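Local coordinates for phospholyase (PDB 5G4I) that is a pyridoxal phosphate-dependent phospholyase of the class III transaminase family, most likely splitting ethanolamine phosphate into acetaldehyde, ammonia and phosphate, at the interface of chains A and B. Residues are numbered along the deposited sequence; one frame, centred on the assembly and turned at random. Chains: chain A/B, Phospholyase.

Contact 1: the interface of chains A and B. Residues chain A 92-94, 97-98, 101; chain B 19, 22-23.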
# COMPACT_ATOMS: atom_id res chain seq x y z
N LEU A 92 -16.60 5.70 13.58
CA LEU A 92 -17.62 5.09 12.74
C LEU A 92 -17.99 6.00 11.58
O LEU A 92 -17.99 7.26 11.73
CB LEU A 92 -18.91 4.76 13.52
CG LEU A 92 -18.85 3.65 14.53
CD1 LEU A 92 -20.19 3.62 15.29
CD2 LEU A 92 -18.69 2.30 13.82
N ASN A 93 -18.29 5.44 10.43
CA ASN A 93 -18.73 6.20 9.22
C ASN A 93 -19.44 5.16 8.32
O ASN A 93 -18.96 4.00 8.16
CB ASN A 93 -17.62 6.93 8.51
CG ASN A 93 -18.10 7.84 7.36
OD1 ASN A 93 -18.45 9.10 7.58
ND2 ASN A 93 -18.24 7.29 6.21
N SER A 94 -20.54 5.56 7.68
CA SER A 94 -21.36 4.61 6.94
C SER A 94 -20.73 4.14 5.61
O SER A 94 -21.07 3.04 5.11
CB SER A 94 -22.78 5.11 6.65
OG SER A 94 -22.77 6.16 5.79
N VAL A 97 -18.92 0.76 5.46
CA VAL A 97 -19.84 -0.37 5.70
C VAL A 97 -20.67 -0.66 4.46
O VAL A 97 -20.89 -1.83 4.08
CB VAL A 97 -20.71 -0.07 6.96
CG1 VAL A 97 -21.70 -1.23 7.23
CG2 VAL A 97 -19.79 0.03 8.15
N GLU A 98 -21.20 0.39 3.83
CA GLU A 98 -21.95 0.27 2.60
C GLU A 98 -21.11 -0.45 1.51
O GLU A 98 -21.56 -1.36 0.80
CB GLU A 98 -22.40 1.61 2.05
CG GLU A 98 -23.42 2.30 2.92
CD GLU A 98 -23.50 3.83 2.68
OE1 GLU A 98 -22.89 4.40 1.68
OE2 GLU A 98 -24.21 4.46 3.55
N GLU A 101 -20.54 -4.21 2.47
CA GLU A 101 -21.76 -4.95 2.14
C GLU A 101 -21.90 -5.21 0.62
O GLU A 101 -22.23 -6.38 0.18
CB GLU A 101 -23.01 -4.25 2.72
CG GLU A 101 -23.05 -4.35 4.25
CD GLU A 101 -24.15 -3.48 4.86
OE1 GLU A 101 -24.54 -2.43 4.29
OE2 GLU A 101 -24.45 -3.70 6.05
N LEU B 19 -25.54 0.67 12.71
CA LEU B 19 -24.23 0.76 11.97
C LEU B 19 -23.13 -0.11 12.62
O LEU B 19 -22.36 -0.77 11.91
CB LEU B 19 -23.81 2.22 11.82
CG LEU B 19 -22.59 2.46 10.99
CD1 LEU B 19 -22.86 1.97 9.58
CD2 LEU B 19 -22.23 3.96 11.02
N ARG B 22 -23.58 -3.74 11.77
CA ARG B 22 -23.29 -3.94 10.35
C ARG B 22 -21.75 -3.96 10.08
O ARG B 22 -21.30 -4.76 9.24
CB ARG B 22 -23.97 -2.89 9.47
CG ARG B 22 -25.53 -3.07 9.46
CD ARG B 22 -26.26 -1.88 8.86
NE ARG B 22 -25.72 -1.51 7.53
CZ ARG B 22 -25.66 -0.27 7.02
NH1 ARG B 22 -26.25 0.80 7.64
NH2 ARG B 22 -25.17 -0.07 5.77
N ARG B 23 -21.02 -3.09 10.81
CA ARG B 23 -19.57 -3.09 10.76
C ARG B 23 -19.01 -4.41 11.27
O ARG B 23 -18.16 -5.06 10.62
CB ARG B 23 -19.03 -1.90 11.57
CG ARG B 23 -17.51 -1.88 11.67
CD ARG B 23 -17.08 -0.81 12.64
NE ARG B 23 -15.62 -0.80 12.94
CZ ARG B 23 -14.75 0.16 12.66
NH1 ARG B 23 -15.10 1.19 11.88
NH2 ARG B 23 -13.48 0.03 13.08
O HOH W 1 -17.35 2.34 10.23
O HOH W 2 -23.52 -5.77 7.46
O HOH W 3 -25.84 2.73 4.92
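B:Arg22 and A:Glu101 join by a salt bridge across a helix-on-helix patch of the two-fold homodimer interface, where the N-terminal helix of one subunit is held against its partner. The guanidinium grips the carboxylate side-on, one nitrogen to each oxygen: NE of B:Arg22 meets OE2 of A:Glu101 at 2.9 Å, on the syn lone pair of that oxygen. NH2 of B:Arg22 reaches OE1 of A:Glu101, also at 2.9 Å, but from 22° out of the carboxylate plane. Both bonds are nearly straight, and the paired grip should limit rotation of either flat group. The arginine chain bends at chi3 (51°), turning its NE edge toward the acid, whereas the glutamate reaches out straight. Arginine suits this place because its aliphatic stem also packs: its CB lies 3.6 Å from CG1 of A:Val97.

That valine, branched at CB, spreads two methyls among three partners. CG2 of A:Val97 faces CD1 of B:Leu19 at 3.9 Å and also approaches CB of B:Arg23. A:Leu92 extends the apolar seam, its CD2 lying 3.7 Å from CD of B:Arg23, whose chain is stretched out as far as NE.

Water knits the polar margins together. At the end of the B:Arg23 chain, NH1 meets water 1, which also touches the backbone N and O of A:Asn93. Water 2 links OE2 of A:Glu101 to the carbonyl of B:Arg22. Water 3 lies 3.0 Å from NH2 of B:Arg22 and also contacts A:Glu98, whose carboxylate OE2 stays 5.1 Å from NH2 of B:Arg22 and may add favourable charge at a distance. A:Ser94 OG donates to this same OE2 from above the carboxylate plane and helps to position it.

In the fold, helix 19-24 of chain B packs against most of helix 94-104 of chain A and the loop leading into it.

Contact 2: the interface of chains A and B. Residues chain A 64, 280-281, 286; chain B 311-312.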
# COMPACT_ATOMS: atom_id res chain seq x y z
N VAL A 64 -6.77 -1.18 -15.09
CA VAL A 64 -7.01 -0.32 -13.97
C VAL A 64 -8.27 0.58 -14.18
O VAL A 64 -9.13 0.70 -13.27
CB VAL A 64 -5.72 0.46 -13.55
CG1 VAL A 64 -6.05 1.58 -12.58
CG2 VAL A 64 -4.69 -0.50 -12.98
N GLY A 280 -7.16 -5.96 -6.33
CA GLY A 280 -6.52 -4.63 -6.46
C GLY A 280 -6.92 -4.11 -7.85
O GLY A 280 -8.09 -4.12 -8.25
N LYS A 281 -5.90 -3.72 -8.65
CA LYS A 281 -5.98 -3.02 -9.96
C LYS A 281 -7.35 -2.35 -10.27
O LYS A 281 -7.49 -1.12 -10.03
CB LYS A 281 -5.32 -3.85 -11.05
CG LYS A 281 -3.78 -3.83 -11.00
CD LYS A 281 -3.11 -4.58 -12.19
CE LYS A 281 -1.52 -4.55 -12.22
NZ LYS A 281 -1.09 -5.79 -11.52
N GLY A 286 -8.61 3.21 -10.70
CA GLY A 286 -7.31 3.98 -10.58
C GLY A 286 -7.04 4.58 -9.22
O GLY A 286 -5.89 4.96 -8.93
N THR B 311 1.90 -0.49 -8.99
CA THR B 311 0.95 -0.08 -10.06
C THR B 311 0.28 1.27 -9.81
O THR B 311 0.13 2.12 -10.71
CB THR B 311 -0.13 -1.17 -10.28
OG1 THR B 311 0.51 -2.45 -10.56
CG2 THR B 311 -1.02 -0.78 -11.46
N PHE B 312 -0.18 1.47 -8.60
CA PHE B 312 -0.89 2.73 -8.25
C PHE B 312 0.08 3.88 -7.92
O PHE B 312 -0.35 5.10 -8.01
CB PHE B 312 -1.84 2.56 -7.08
CG PHE B 312 -2.98 1.57 -7.33
CD1 PHE B 312 -3.77 1.59 -8.49
CD2 PHE B 312 -3.32 0.64 -6.36
CE1 PHE B 312 -4.85 0.71 -8.70
CE2 PHE B 312 -4.40 -0.23 -6.57
CZ PHE B 312 -5.17 -0.17 -7.74
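B:Phe312 points the tip of its ring, CZ, at the backbone of A:Lys281, 3.7 Å from the lysine CA, which lies off to one side of the ring plane, in the dimer-interface active site typical of class III pyridoxal phosphate-dependent aminotransferases. A:Lys281 is the family's catalytic lysine, whose amine forms the internal aldimine with the cofactor. A flat, rigid phenyl suits this position: it can support the chain around the lysine without competing for polar groups.

Beside it, A:Val64 sends its two methyls to different partners. CG2 of the valine meets CG2 of B:Thr311 at 4.0 Å, the two side chains running antiparallel. CG1 turns instead toward CE1 of the phenyl ring at a looser distance. The threonine lies across the lysine stem, nearly perpendicular to it, its methyl CG2 3.9 Å from the lysine CE. With OG1 beside the backbone N (chi1 -55°), B:Thr311 turns both hydroxyl and methyl toward that CE.

Farther out, the ring edge faces the carbonyl O of A:Lys281, which lies in the ring plane, 3.4 Å from CZ of B:Phe312, and comes almost as close to CE1, so the weakly positive C-H edge meets the partially negative oxygen. The O of A:Gly286 stands over one side of the ring, outside its outline, nearest CD1. A:Gly286 has a positive phi (126°), a conformation easily adopted without a side chain, and A:Gly280, likewise bare, probably lets the ring tip come close to the chain.

At the polar rim, OG1 of B:Thr311 stands 3.4 Å from the lysine CE and farther from NZ, a van der Waals approach. The lysine bends at chi4 (93°), turning its amine away from the line of the stem. B:Thr311 is a pyridoxal phosphate-binding residue; in this family its hydroxyl typically helps to hold the phosphate of the cofactor bound by the opposite subunit.

Contact 1 and contact 2 lie about 24 Å apart, measured between the centres of their C-alpha atoms, and share no residue or secondary-structure element. Both belong to the same two-fold interface, and each has a twin with the chains exchanged. Their chemistry divides the work: contact 1 joins a salt bridge and bridging waters to an apolar seam, tying an N-terminal helix to the neighbouring subunit, whereas contact 2 is chiefly a van der Waals fit beside the catalytic lysine. By helping to hold the subunits together, contact 1 probably supports the alignment required at contact 2, where one chain helps to complete the other's active site.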